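Asp/Glu-specific dipeptidyl-peptidase (Flavobacterium psychrophilum, PDB 5JXF) cleaves dipeptides from the N-terminus of oligopeptides, with strict specificity for an acidic residue, Asp or Glu, at the P1 position. Local coordinates at residues K502-D507 with F511-S516; L419-K424 with A452-D457; K456-T461 with S498-S503; Q438-R443 with K520-K525. All blocks are in the same frame, centred on the assembly; numbering follows the deposited sequence.

Overall arrangement
All four contacts lie in the predominantly helical part of the chain, away from the probable charge-relay triad, from the pocket holding the Arg and Asp ligands and from the arginine that probably reads the P1 residue. Contacts 1, 2 and 3 form a compact cluster: the centre of contact 1 is about 11 Å from that of contact 2 and about 10 Å from that of contact 3. Contacts 1 and 3 share Lys502 and Ser503; contacts 2 and 3 share Lys456 and Asp457. Phe511 CD1 meets Leu421 CD2 at 3.5 Å, joining contacts 1 and 2. Contact 4 lies about 14 Å from contact 1, centre to centre, and is tied to it by Lys525 NZ, a probable hydrogen-bond partner of Ser516 O (2.5 Å) and Ala513 O (3.0 Å).

Contact 1 of 4, residues K502-D507 with F511-S516; sequences KSKLVD and FKALLS
Leu505 sets its CG opposite its own carbonyl carbon (chi1 -60°), while Phe511 throws its ring carbon away from its backbone nitrogen (chi1 179°); these two choices bring the leucine's CD2 methyl to the rim of the phenylalanine ring. Leu505 CD2 lies in the ring plane, at the edge, 3.7 Å from Phe511 CD1. Leu505 CD2 also packs on Leu514 CD2 at 3.9 Å, so it fills the angle between two side chains of helix 508-514. One face of the Phe511 ring is taken by Leu515 CD1, shifted toward the rim.

Beside this apolar patch, Lys504 lays its methylene chain on the helix: Lys504 CG approaches Leu514 CB to 3.8 Å, and Lys504 CD reaches Ala513 CB at 4.1 Å. The chain bends at its second and third torsions, and its carbon stem does the touching. The backbone adds one direct bond. Phe511 N donates to Asp507 O over 2.7 Å, almost straight at 171°, closing the first turn of the helix. Asp507 is the N-cap, with OD1 accepting a weak hydrogen bond from Ala509 N. Lys504 O also comes within 3.0 Å of Phe511 N, but the angle is too poor for a bond.

Upstream, Ser503 OG accepts from Leu505 N in an ST turn, and Asp529 holds that turn through Ser503 OG and Lys504 N. Leu505 packs on Leu421 and Leu425 of helix 417-435; Phe511 meets Leu447 and Ile448 of helix 437-450, while Leu514 touches Ile526 of helix 519-528.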
loop_
_atom_site.group_PDB
_atom_site.type_symbol
_atom_site.label_atom_id
_atom_site.label_comp_id
_atom_site.label_asym_id
_atom_site.label_seq_id
_atom_site.Cartn_x
_atom_site.Cartn_y
_atom_site.Cartn_z
ATOM N N LYS A 502 8.314 -45.281 1.352
ATOM C CA LYS A 502 7.535 -46.448 1.017
ATOM C C LYS A 502 6.347 -46.595 1.944
ATOM O O LYS A 502 5.880 -47.703 2.218
ATOM C CB LYS A 502 8.443 -47.679 1.033
ATOM C CG LYS A 502 8.665 -48.247 -0.460
ATOM C CD LYS A 502 7.367 -48.845 -0.898
ATOM C CE LYS A 502 7.616 -49.776 -2.134
ATOM N NZ LYS A 502 6.301 -50.503 -2.192
ATOM N N SER A 503 5.882 -45.450 2.431
ATOM C CA SER A 503 4.477 -45.326 2.756
ATOM C C SER A 503 3.788 -45.534 1.434
ATOM O O SER A 503 4.272 -45.096 0.387
ATOM C CB SER A 503 4.102 -43.970 3.353
ATOM O OG SER A 503 2.691 -43.800 3.362
ATOM N N LYS A 504 2.658 -46.216 1.489
ATOM C CA LYS A 504 1.959 -46.629 0.293
ATOM C C LYS A 504 0.777 -45.657 0.121
ATOM O O LYS A 504 -0.140 -45.858 -0.673
ATOM C CB LYS A 504 1.607 -48.130 0.425
ATOM C CG LYS A 504 0.461 -48.685 -0.407
ATOM C CD LYS A 504 0.700 -50.130 -0.905
ATOM C CE LYS A 504 1.565 -50.968 0.008
ATOM N NZ LYS A 504 2.026 -52.185 -0.717
ATOM N N LEU A 505 0.865 -44.548 0.856
ATOM C CA LEU A 505 -0.109 -43.466 0.766
ATOM C C LEU A 505 0.331 -42.421 -0.260
ATOM O O LEU A 505 -0.465 -41.568 -0.661
ATOM C CB LEU A 505 -0.313 -42.808 2.137
ATOM C CG LEU A 505 -0.836 -43.713 3.264
ATOM C CD1 LEU A 505 -1.256 -42.921 4.501
ATOM C CD2 LEU A 505 -1.979 -44.592 2.780
ATOM N N VAL A 506 1.592 -42.489 -0.692
ATOM C CA VAL A 506 2.105 -41.548 -1.692
ATOM C C VAL A 506 1.462 -41.751 -3.067
ATOM O O VAL A 506 1.266 -40.797 -3.807
ATOM C CB VAL A 506 3.654 -41.643 -1.845
ATOM C CG1 VAL A 506 4.353 -41.265 -0.546
ATOM C CG2 VAL A 506 4.080 -43.032 -2.312
ATOM N N ASP A 507 1.113 -42.994 -3.387
ATOM C CA ASP A 507 0.673 -43.357 -4.732
ATOM C C ASP A 507 -0.707 -44.030 -4.709
ATOM O O ASP A 507 -1.044 -44.738 -3.758
ATOM C CB ASP A 507 1.730 -44.265 -5.373
ATOM C CG ASP A 507 1.328 -44.778 -6.739
ATOM O OD1 ASP A 507 0.485 -44.140 -7.404
ATOM O OD2 ASP A 507 1.886 -45.815 -7.161
ATOM N N PHE A 511 -1.911 -47.075 -2.773
ATOM C CA PHE A 511 -3.040 -46.963 -1.838
ATOM C C PHE A 511 -4.118 -48.043 -1.994
ATOM O O PHE A 511 -4.642 -48.531 -0.991
ATOM C CB PHE A 511 -3.693 -45.583 -1.964
ATOM C CG PHE A 511 -4.885 -45.381 -1.054
ATOM C CD1 PHE A 511 -4.717 -45.151 0.299
ATOM C CD2 PHE A 511 -6.178 -45.411 -1.563
ATOM C CE1 PHE A 511 -5.815 -44.960 1.121
ATOM C CE2 PHE A 511 -7.275 -45.220 -0.744
ATOM C CZ PHE A 511 -7.093 -44.993 0.594
ATOM N N LYS A 512 -4.449 -48.413 -3.234
ATOM C CA LYS A 512 -5.430 -49.474 -3.490
ATOM C C LYS A 512 -4.949 -50.841 -2.969
ATOM O O LYS A 512 -5.740 -51.642 -2.452
ATOM C CB LYS A 512 -5.736 -49.580 -4.990
ATOM C CG LYS A 512 -6.595 -48.465 -5.588
ATOM C CD LYS A 512 -6.728 -48.683 -7.098
ATOM C CE LYS A 512 -7.590 -47.633 -7.774
ATOM N NZ LYS A 512 -7.585 -47.799 -9.260
ATOM N N ALA A 513 -3.651 -51.101 -3.118
ATOM C CA ALA A 513 -3.066 -52.379 -2.726
ATOM C C ALA A 513 -3.090 -52.547 -1.212
ATOM O O ALA A 513 -3.284 -53.654 -0.700
ATOM C CB ALA A 513 -1.636 -52.495 -3.252
ATOM N N LEU A 514 -2.888 -51.438 -0.506
ATOM C CA LEU A 514 -2.907 -51.434 0.949
ATOM C C LEU A 514 -4.291 -51.814 1.476
ATOM O O LEU A 514 -4.410 -52.449 2.522
ATOM C CB LEU A 514 -2.498 -50.059 1.477
ATOM C CG LEU A 514 -2.209 -49.896 2.970
ATOM C CD1 LEU A 514 -0.963 -50.676 3.375
ATOM C CD2 LEU A 514 -2.062 -48.420 3.307
ATOM N N LEU A 515 -5.327 -51.433 0.732
ATOM C CA LEU A 515 -6.713 -51.629 1.154
ATOM C C LEU A 515 -7.391 -52.768 0.384
ATOM O O LEU A 515 -8.620 -52.870 0.344
ATOM C CB LEU A 515 -7.502 -50.326 0.991
ATOM C CG LEU A 515 -7.293 -49.230 2.046
ATOM C CD1 LEU A 515 -5.845 -48.757 2.158
ATOM C CD2 LEU A 515 -8.207 -48.048 1.763
ATOM N N SER A 516 -6.576 -53.624 -0.221
ATOM C CA SER A 516 -7.073 -54.744 -1.003
ATOM C C SER A 516 -7.231 -55.975 -0.118
ATOM O O SER A 516 -6.253 -56.468 0.443
ATOM C CB SER A 516 -6.124 -55.036 -2.168
ATOM O OG SER A 516 -6.726 -55.884 -3.127
#

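Contact 2 of 4, residues L419-K424 with A452-D457; sequences LSLGYK and ADFFKD
Leu421 meets two consecutive phenylalanines of the short helix 452-456, and the tighter of the two touches is with Phe455. There Leu421 CD2 lies 3.8 Å from Phe455 CZ, the two side chains crossing at about a right angle. The Phe455 ring is itself held by its neighbour: Phe454 CD2 sits 3.8 Å above the plane of the Phe455 ring, over the ring centre, while Phe455 CD2 lies in the plane of the Phe454 ring at its edge. Beyond the pair, Phe455 also meets the ring of Tyr508, with planes inclined by about 25°.

The Phe454 touch is looser. Its CG stands anti to the backbone nitrogen (chi1 173°), which sends the ring across toward helix 417-435, yet Phe454 CZ comes no nearer than 4.2 Å to Leu421 CB. Side chains thus span a wide backbone separation, 9.1 Å between Leu421 CA and Phe454 CA. Toward the periphery, Ser420 and the exposed Lys424 point across without reaching contact distance. Ser420 OG instead bonds to Val413 O of helix 386-415.

Between the two segments, then, helices 417-435 and 452-456 are joined by carbon alone, through dispersion and burial of apolar surface. Contact of this kind imposes no directional bond: a leucine methyl and its CB rest against the ends of two aromatic rings, and the attraction depends on closeness rather than on any bond angle.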
loop_
_atom_site.group_PDB
_atom_site.type_symbol
_atom_site.label_atom_id
_atom_site.label_comp_id
_atom_site.label_asym_id
_atom_site.label_seq_id
_atom_site.Cartn_x
_atom_site.Cartn_y
_atom_site.Cartn_z
ATOM N N LEU A 419 -0.483 -37.023 5.725
ATOM C CA LEU A 419 -1.025 -37.163 7.070
ATOM C C LEU A 419 -2.548 -37.136 7.009
ATOM O O LEU A 419 -3.236 -37.802 7.788
ATOM C CB LEU A 419 -0.519 -36.042 7.976
ATOM C CG LEU A 419 1.001 -35.848 8.091
ATOM C CD1 LEU A 419 1.313 -34.768 9.105
ATOM C CD2 LEU A 419 1.690 -37.152 8.469
ATOM N N SER A 420 -3.056 -36.348 6.070
ATOM C CA SER A 420 -4.480 -36.214 5.845
ATOM C C SER A 420 -5.089 -37.554 5.447
ATOM O O SER A 420 -6.106 -37.976 6.009
ATOM C CB SER A 420 -4.743 -35.163 4.769
ATOM O OG SER A 420 -6.128 -35.021 4.533
ATOM N N LEU A 421 -4.460 -38.229 4.489
ATOM C CA LEU A 421 -4.983 -39.505 4.018
ATOM C C LEU A 421 -4.842 -40.567 5.106
ATOM O O LEU A 421 -5.721 -41.420 5.282
ATOM C CB LEU A 421 -4.277 -39.954 2.738
ATOM C CG LEU A 421 -4.807 -41.282 2.185
ATOM C CD1 LEU A 421 -6.271 -41.162 1.786
ATOM C CD2 LEU A 421 -3.965 -41.785 1.019
ATOM N N GLY A 422 -3.738 -40.500 5.841
ATOM C CA GLY A 422 -3.500 -41.409 6.945
ATOM C C GLY A 422 -4.557 -41.273 8.020
ATOM O O GLY A 422 -5.051 -42.269 8.541
ATOM N N TYR A 423 -4.917 -40.036 8.345
ATOM C CA TYR A 423 -5.926 -39.790 9.371
ATOM C C TYR A 423 -7.329 -40.263 8.965
ATOM O O TYR A 423 -8.180 -40.507 9.829
ATOM C CB TYR A 423 -5.971 -38.305 9.723
ATOM C CG TYR A 423 -6.977 -37.977 10.802
ATOM C CD1 TYR A 423 -6.820 -38.460 12.093
ATOM C CD2 TYR A 423 -8.095 -37.207 10.525
ATOM C CE1 TYR A 423 -7.739 -38.168 13.080
ATOM C CE2 TYR A 423 -9.015 -36.910 11.503
ATOM C CZ TYR A 423 -8.831 -37.391 12.780
ATOM O OH TYR A 423 -9.750 -37.097 13.762
ATOM N N LYS A 424 -7.582 -40.382 7.663
ATOM C CA LYS A 424 -8.867 -40.920 7.219
ATOM C C LYS A 424 -8.903 -42.432 7.406
ATOM O O LYS A 424 -9.957 -43.000 7.677
ATOM C CB LYS A 424 -9.147 -40.563 5.763
ATOM C CG LYS A 424 -9.406 -39.088 5.531
ATOM C CD LYS A 424 -9.815 -38.840 4.099
ATOM C CE LYS A 424 -9.832 -37.359 3.768
ATOM N NZ LYS A 424 -10.317 -37.195 2.376
ATOM N N ALA A 452 -9.508 -40.754 -5.840
ATOM C CA ALA A 452 -9.144 -40.617 -7.243
ATOM C C ALA A 452 -8.563 -39.232 -7.504
ATOM O O ALA A 452 -7.371 -39.080 -7.781
ATOM C CB ALA A 452 -10.355 -40.867 -8.138
ATOM N N ASP A 453 -9.411 -38.215 -7.389
ATOM C CA ASP A 453 -8.977 -36.844 -7.630
ATOM C C ASP A 453 -7.974 -36.351 -6.576
ATOM O O ASP A 453 -7.263 -35.372 -6.809
ATOM C CB ASP A 453 -10.194 -35.906 -7.723
ATOM C CG ASP A 453 -11.221 -36.379 -8.755
ATOM O OD1 ASP A 453 -11.074 -37.503 -9.284
ATOM O OD2 ASP A 453 -12.164 -35.617 -9.062
ATOM N N PHE A 454 -7.914 -37.021 -5.426
ATOM C CA PHE A 454 -6.910 -36.688 -4.421
ATOM C C PHE A 454 -5.509 -36.878 -4.993
ATOM O O PHE A 454 -4.641 -36.012 -4.843
ATOM C CB PHE A 454 -7.085 -37.541 -3.159
ATOM C CG PHE A 454 -5.981 -37.361 -2.136
ATOM C CD1 PHE A 454 -6.072 -36.384 -1.158
ATOM C CD2 PHE A 454 -4.848 -38.176 -2.150
ATOM C CE1 PHE A 454 -5.056 -36.223 -0.213
ATOM C CE2 PHE A 454 -3.837 -38.012 -1.213
ATOM C CZ PHE A 454 -3.943 -37.038 -0.247
ATOM N N PHE A 455 -5.295 -38.018 -5.645
ATOM C CA PHE A 455 -3.992 -38.341 -6.215
ATOM C C PHE A 455 -3.734 -37.654 -7.554
ATOM O O PHE A 455 -2.577 -37.519 -7.955
ATOM C CB PHE A 455 -3.840 -39.856 -6.374
ATOM C CG PHE A 455 -3.583 -40.564 -5.085
ATOM C CD1 PHE A 455 -2.327 -40.524 -4.497
ATOM C CD2 PHE A 455 -4.602 -41.251 -4.444
ATOM C CE1 PHE A 455 -2.086 -41.167 -3.299
ATOM C CE2 PHE A 455 -4.372 -41.901 -3.241
ATOM C CZ PHE A 455 -3.110 -41.857 -2.665
ATOM N N LYS A 456 -4.797 -37.234 -8.243
ATOM C CA LYS A 456 -4.638 -36.426 -9.450
ATOM C C LYS A 456 -3.976 -35.098 -9.085
ATOM O O LYS A 456 -3.206 -34.551 -9.863
ATOM C CB LYS A 456 -5.988 -36.188 -10.154
ATOM C CG LYS A 456 -5.920 -35.214 -11.353
ATOM C CD LYS A 456 -7.161 -35.275 -12.260
ATOM C CE LYS A 456 -8.440 -34.771 -11.583
ATOM N NZ LYS A 456 -8.471 -33.303 -11.305
ATOM N N ASP A 457 -4.269 -34.602 -7.885
ATOM C CA ASP A 457 -3.804 -33.289 -7.448
ATOM C C ASP A 457 -2.674 -33.407 -6.422
ATOM O O ASP A 457 -2.142 -32.403 -5.940
ATOM C CB ASP A 457 -4.967 -32.480 -6.861
ATOM C CG ASP A 457 -6.156 -32.386 -7.812
ATOM O OD1 ASP A 457 -5.963 -32.560 -9.034
ATOM O OD2 ASP A 457 -7.289 -32.128 -7.344
#

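Contact 3 of 4, residues K456-T461 with S498-S503; sequences KDFNST and SIYSKS. Unlike the reference sequence in segment 456-461: Ser460 (reference Ala).
Phe458 and Tyr500 meet rim to rim: Phe458 CZ is 4.2 Å from Tyr500 CE2, and each of these atoms lies at the other ring's edge, near its plane, so neither ring offers its face to the other. At the neighbouring ring atom, Tyr500 CD2 comes within 4.2 Å of Ser460 O, an approach oblique to the ring. Residue 460 is serine here where the reference sequence has alanine.

Tyr500 places its CG opposite the carbonyl carbon (chi1 -70°), which turns the ring toward Phe458 and Ser460. Its hydroxyl is hydrogen-bonded to Asp463 OD2. That aspartate sits in the first turn of helix 460-477, whose start is marked by Asn459 as N-cap, with OD1 accepting from Val462 N. The contact thus fastens the loop that precedes helix 508-514 onto the N-terminal end of helix 460-477.

Further out, within the loop, Ser501 OG donates to Ser498 O at 2.6 Å from above the carbonyl plane. Behind the other segment, Asp457 O accepts from Lys337 NZ and Lys456 O from Gln333 NE2, both on helix 328-357.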
loop_
_atom_site.group_PDB
_atom_site.type_symbol
_atom_site.label_atom_id
_atom_site.label_comp_id
_atom_site.label_asym_id
_atom_site.label_seq_id
_atom_site.Cartn_x
_atom_site.Cartn_y
_atom_site.Cartn_z
ATOM N N LYS A 456 -4.797 -37.234 -8.243
ATOM C CA LYS A 456 -4.638 -36.426 -9.450
ATOM C C LYS A 456 -3.976 -35.098 -9.085
ATOM O O LYS A 456 -3.206 -34.551 -9.863
ATOM C CB LYS A 456 -5.988 -36.188 -10.154
ATOM C CG LYS A 456 -5.920 -35.214 -11.353
ATOM C CD LYS A 456 -7.161 -35.275 -12.260
ATOM C CE LYS A 456 -8.440 -34.771 -11.583
ATOM N NZ LYS A 456 -8.471 -33.303 -11.305
ATOM N N ASP A 457 -4.269 -34.602 -7.885
ATOM C CA ASP A 457 -3.804 -33.289 -7.448
ATOM C C ASP A 457 -2.674 -33.407 -6.422
ATOM O O ASP A 457 -2.142 -32.403 -5.940
ATOM C CB ASP A 457 -4.967 -32.480 -6.861
ATOM C CG ASP A 457 -6.156 -32.386 -7.812
ATOM O OD1 ASP A 457 -5.963 -32.560 -9.034
ATOM O OD2 ASP A 457 -7.289 -32.128 -7.344
ATOM N N PHE A 458 -2.311 -34.641 -6.090
ATOM C CA PHE A 458 -1.272 -34.878 -5.100
ATOM C C PHE A 458 0.103 -34.923 -5.747
ATOM O O PHE A 458 0.330 -35.656 -6.712
ATOM C CB PHE A 458 -1.525 -36.180 -4.335
ATOM C CG PHE A 458 -0.451 -36.509 -3.334
ATOM C CD1 PHE A 458 -0.407 -35.867 -2.109
ATOM C CD2 PHE A 458 0.523 -37.456 -3.623
ATOM C CE1 PHE A 458 0.582 -36.167 -1.184
ATOM C CE2 PHE A 458 1.515 -37.758 -2.703
ATOM C CZ PHE A 458 1.542 -37.114 -1.482
ATOM N N ASN A 459 1.019 -34.135 -5.206
ATOM C CA ASN A 459 2.395 -34.166 -5.663
ATOM C C ASN A 459 3.285 -34.579 -4.502
ATOM O O ASN A 459 3.423 -33.834 -3.531
ATOM C CB ASN A 459 2.812 -32.805 -6.225
ATOM C CG ASN A 459 4.134 -32.861 -6.974
ATOM O OD1 ASN A 459 5.205 -32.795 -6.373
ATOM N ND2 ASN A 459 4.060 -32.986 -8.296
ATOM N N SER A 460 3.852 -35.779 -4.593
ATOM C CA SER A 460 4.711 -36.320 -3.544
ATOM C C SER A 460 5.846 -35.365 -3.158
ATOM O O SER A 460 6.075 -35.122 -1.973
ATOM C CB SER A 460 5.286 -37.670 -3.986
ATOM O OG SER A 460 6.535 -37.926 -3.374
ATOM N N THR A 461 6.538 -34.819 -4.158
ATOM C CA THR A 461 7.636 -33.877 -3.921
ATOM C C THR A 461 7.189 -32.671 -3.091
ATOM O O THR A 461 7.832 -32.324 -2.100
ATOM C CB THR A 461 8.244 -33.378 -5.245
ATOM O OG1 THR A 461 8.604 -34.500 -6.060
ATOM C CG2 THR A 461 9.476 -32.527 -4.980
ATOM N N SER A 498 11.948 -39.196 3.591
ATOM C CA SER A 498 11.355 -40.423 3.105
ATOM C C SER A 498 10.677 -41.247 4.214
ATOM O O SER A 498 11.162 -42.308 4.589
ATOM C CB SER A 498 12.425 -41.262 2.400
ATOM N N ILE A 499 9.585 -40.719 4.763
ATOM C CA ILE A 499 8.467 -41.548 5.210
ATOM C C ILE A 499 7.585 -41.599 3.962
ATOM O O ILE A 499 6.648 -42.383 3.860
ATOM C CB ILE A 499 7.695 -40.968 6.425
ATOM C CG1 ILE A 499 8.650 -40.502 7.521
ATOM C CG2 ILE A 499 6.736 -41.993 7.009
ATOM C CD1 ILE A 499 7.935 -39.999 8.775
ATOM N N TYR A 500 7.921 -40.726 3.011
ATOM C CA TYR A 500 7.381 -40.753 1.652
ATOM C C TYR A 500 8.168 -41.782 0.845
ATOM O O TYR A 500 7.922 -41.978 -0.347
ATOM C CB TYR A 500 7.463 -39.361 1.011
ATOM C CG TYR A 500 6.493 -38.378 1.631
ATOM C CD1 TYR A 500 6.765 -37.807 2.867
ATOM C CD2 TYR A 500 5.321 -38.009 0.982
ATOM C CE1 TYR A 500 5.895 -36.921 3.453
ATOM C CE2 TYR A 500 4.438 -37.109 1.562
ATOM C CZ TYR A 500 4.729 -36.570 2.803
ATOM O OH TYR A 500 3.866 -35.673 3.403
ATOM N N SER A 501 9.118 -42.430 1.524
ATOM C CA SER A 501 9.890 -43.545 0.978
ATOM C C SER A 501 8.982 -44.608 0.431
ATOM O O SER A 501 8.889 -44.821 -0.772
ATOM C CB SER A 501 10.774 -44.183 2.050
ATOM O OG SER A 501 10.088 -44.266 3.289
ATOM N N LYS A 502 8.314 -45.281 1.352
ATOM C CA LYS A 502 7.535 -46.448 1.017
ATOM C C LYS A 502 6.347 -46.595 1.944
ATOM O O LYS A 502 5.880 -47.703 2.218
ATOM C CB LYS A 502 8.443 -47.679 1.033
ATOM C CG LYS A 502 8.665 -48.247 -0.460
ATOM C CD LYS A 502 7.367 -48.845 -0.898
ATOM C CE LYS A 502 7.616 -49.776 -2.134
ATOM N NZ LYS A 502 6.301 -50.503 -2.192
ATOM N N SER A 503 5.882 -45.450 2.431
ATOM C CA SER A 503 4.477 -45.326 2.756
ATOM C C SER A 503 3.788 -45.534 1.434
ATOM O O SER A 503 4.272 -45.096 0.387
ATOM C CB SER A 503 4.102 -43.970 3.353
ATOM O OG SER A 503 2.691 -43.800 3.362
#

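Contact 4 of 4, residues Q438-R443 with K520-K525; sequences QAFNDR and KAVLKK
The Phe440 ring is the single flat group of this contact, and it meets two side chains of helix 519-528. Val522 CG1 lies at its edge, in the ring plane, 3.9 Å from Phe440 CZ. Leu523 CD2 approaches obliquely and comes closer, 3.5 Å from Phe440 CE1. This is helix-to-helix packing within the helical part of the S46 peptidase: a buried aromatic on helix 437-450 reaches over to a valine and a leucine on helix 519-528.

The reach comes from the phenylalanine's first torsion, which sets CG anti to the backbone nitrogen (chi1 173°) and drives the ring outward from its helix. Leu523 runs past it in the opposite sense, so that the two side chains overlap alongside one another. Nothing polar links the segments; the joint is made of aromatic and aliphatic carbon. The position of Lys520 O is doubtful, as it lies too close to Val522 in the model.

Around the pair, Ala519 also packs on Phe440, and Leu523 touches Phe432 of helix 417-435, which brings a third helix to the joint. Leu523 bears on the ring through its branch point too: Leu523 CG is 3.9 Å from both Phe440 CE1 and Phe440 CZ.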
loop_
_atom_site.group_PDB
_atom_site.type_symbol
_atom_site.label_atom_id
_atom_site.label_comp_id
_atom_site.label_asym_id
_atom_site.label_seq_id
_atom_site.Cartn_x
_atom_site.Cartn_y
_atom_site.Cartn_z
ATOM N N GLN A 438 -19.013 -54.952 7.566
ATOM C CA GLN A 438 -19.648 -54.581 6.304
ATOM C C GLN A 438 -19.634 -53.065 6.129
ATOM O O GLN A 438 -19.485 -52.562 5.017
ATOM C CB GLN A 438 -21.081 -55.115 6.220
ATOM C CG GLN A 438 -21.549 -55.342 4.785
ATOM C CD GLN A 438 -23.035 -55.664 4.675
ATOM O OE1 GLN A 438 -23.836 -55.295 5.539
ATOM N NE2 GLN A 438 -23.408 -56.354 3.604
ATOM N N ALA A 439 -19.798 -52.351 7.239
ATOM C CA ALA A 439 -19.720 -50.902 7.239
ATOM C C ALA A 439 -18.299 -50.451 6.895
ATOM O O ALA A 439 -18.106 -49.474 6.167
ATOM C CB ALA A 439 -20.147 -50.350 8.585
ATOM N N PHE A 440 -17.314 -51.176 7.422
ATOM C CA PHE A 440 -15.909 -50.912 7.127
ATOM C C PHE A 440 -15.647 -50.959 5.626
ATOM O O PHE A 440 -15.165 -49.993 5.030
ATOM C CB PHE A 440 -15.006 -51.923 7.852
ATOM C CG PHE A 440 -13.554 -51.828 7.466
ATOM C CD1 PHE A 440 -12.716 -50.919 8.090
ATOM C CD2 PHE A 440 -13.025 -52.648 6.476
ATOM C CE1 PHE A 440 -11.379 -50.825 7.730
ATOM C CE2 PHE A 440 -11.692 -52.557 6.113
ATOM C CZ PHE A 440 -10.867 -51.648 6.743
ATOM N N ASN A 441 -15.974 -52.097 5.024
ATOM C CA ASN A 441 -15.719 -52.316 3.612
ATOM C C ASN A 441 -16.562 -51.429 2.704
ATOM O O ASN A 441 -16.172 -51.158 1.570
ATOM C CB ASN A 441 -15.951 -53.782 3.261
ATOM C CG ASN A 441 -14.927 -54.702 3.897
ATOM O OD1 ASN A 441 -13.727 -54.402 3.919
ATOM N ND2 ASN A 441 -15.394 -55.833 4.416
ATOM N N ASP A 442 -17.714 -50.981 3.191
ATOM C CA ASP A 442 -18.526 -50.041 2.428
ATOM C C ASP A 442 -17.826 -48.684 2.361
ATOM O O ASP A 442 -17.643 -48.112 1.279
ATOM C CB ASP A 442 -19.925 -49.901 3.040
ATOM C CG ASP A 442 -20.901 -50.940 2.505
ATOM O OD1 ASP A 442 -20.781 -51.311 1.319
ATOM O OD2 ASP A 442 -21.780 -51.391 3.270
ATOM N N ARG A 443 -17.419 -48.182 3.522
ATOM C CA ARG A 443 -16.777 -46.877 3.593
ATOM C C ARG A 443 -15.317 -46.928 3.141
ATOM O O ARG A 443 -14.740 -45.896 2.786
ATOM C CB ARG A 443 -16.889 -46.312 5.007
ATOM C CG ARG A 443 -18.327 -45.997 5.386
ATOM C CD ARG A 443 -18.444 -45.338 6.746
ATOM N NE ARG A 443 -19.845 -45.114 7.104
ATOM C CZ ARG A 443 -20.258 -44.668 8.286
ATOM N NH1 ARG A 443 -19.378 -44.392 9.242
ATOM N NH2 ARG A 443 -21.557 -44.502 8.516
ATOM N N LYS A 520 -10.084 -57.260 8.242
ATOM C CA LYS A 520 -8.876 -57.392 9.055
ATOM C C LYS A 520 -7.657 -57.205 8.145
ATOM O O LYS A 520 -7.625 -56.226 7.432
ATOM C CB LYS A 520 -8.851 -58.734 9.787
ATOM C CG LYS A 520 -9.704 -58.744 11.052
ATOM N N ALA A 521 -6.678 -58.113 8.161
ATOM C CA ALA A 521 -5.509 -58.094 7.243
ATOM C C ALA A 521 -5.153 -56.719 6.637
ATOM O O ALA A 521 -4.044 -56.214 6.821
ATOM C CB ALA A 521 -5.728 -59.104 6.117
ATOM N N VAL A 522 -6.116 -56.142 5.910
ATOM C CA VAL A 522 -6.108 -54.739 5.472
ATOM C C VAL A 522 -5.851 -53.810 6.654
ATOM O O VAL A 522 -5.034 -52.902 6.563
ATOM C CB VAL A 522 -7.461 -54.337 4.803
ATOM C CG1 VAL A 522 -7.682 -52.829 4.888
ATOM C CG2 VAL A 522 -7.529 -54.821 3.364
ATOM N N LEU A 523 -6.544 -54.047 7.767
ATOM C CA LEU A 523 -6.355 -53.230 8.971
ATOM C C LEU A 523 -4.983 -53.421 9.615
ATOM O O LEU A 523 -4.490 -52.536 10.320
ATOM C CB LEU A 523 -7.448 -53.513 10.014
ATOM C CG LEU A 523 -8.784 -52.795 9.811
ATOM C CD1 LEU A 523 -9.799 -53.199 10.885
ATOM C CD2 LEU A 523 -8.570 -51.286 9.784
ATOM N N LYS A 524 -4.368 -54.575 9.375
ATOM C CA LYS A 524 -3.016 -54.812 9.864
ATOM C C LYS A 524 -1.973 -54.454 8.802
ATOM O O LYS A 524 -0.844 -54.096 9.143
ATOM C CB LYS A 524 -2.852 -56.258 10.328
ATOM C CG LYS A 524 -3.985 -56.725 11.243
ATOM C CD LYS A 524 -4.100 -55.827 12.476
ATOM C CE LYS A 524 -5.377 -56.093 13.260
ATOM N NZ LYS A 524 -5.826 -54.892 14.023
ATOM N N LYS A 525 -2.349 -54.544 7.527
ATOM C CA LYS A 525 -1.514 -54.000 6.467
ATOM C C LYS A 525 -1.292 -52.511 6.728
ATOM O O LYS A 525 -0.166 -52.014 6.682
ATOM C CB LYS A 525 -2.150 -54.210 5.088
ATOM C CG LYS A 525 -1.925 -55.585 4.460
ATOM C CD LYS A 525 -2.184 -55.569 2.947
ATOM C CE LYS A 525 -3.657 -55.734 2.602
ATOM N NZ LYS A 525 -3.881 -55.899 1.130
#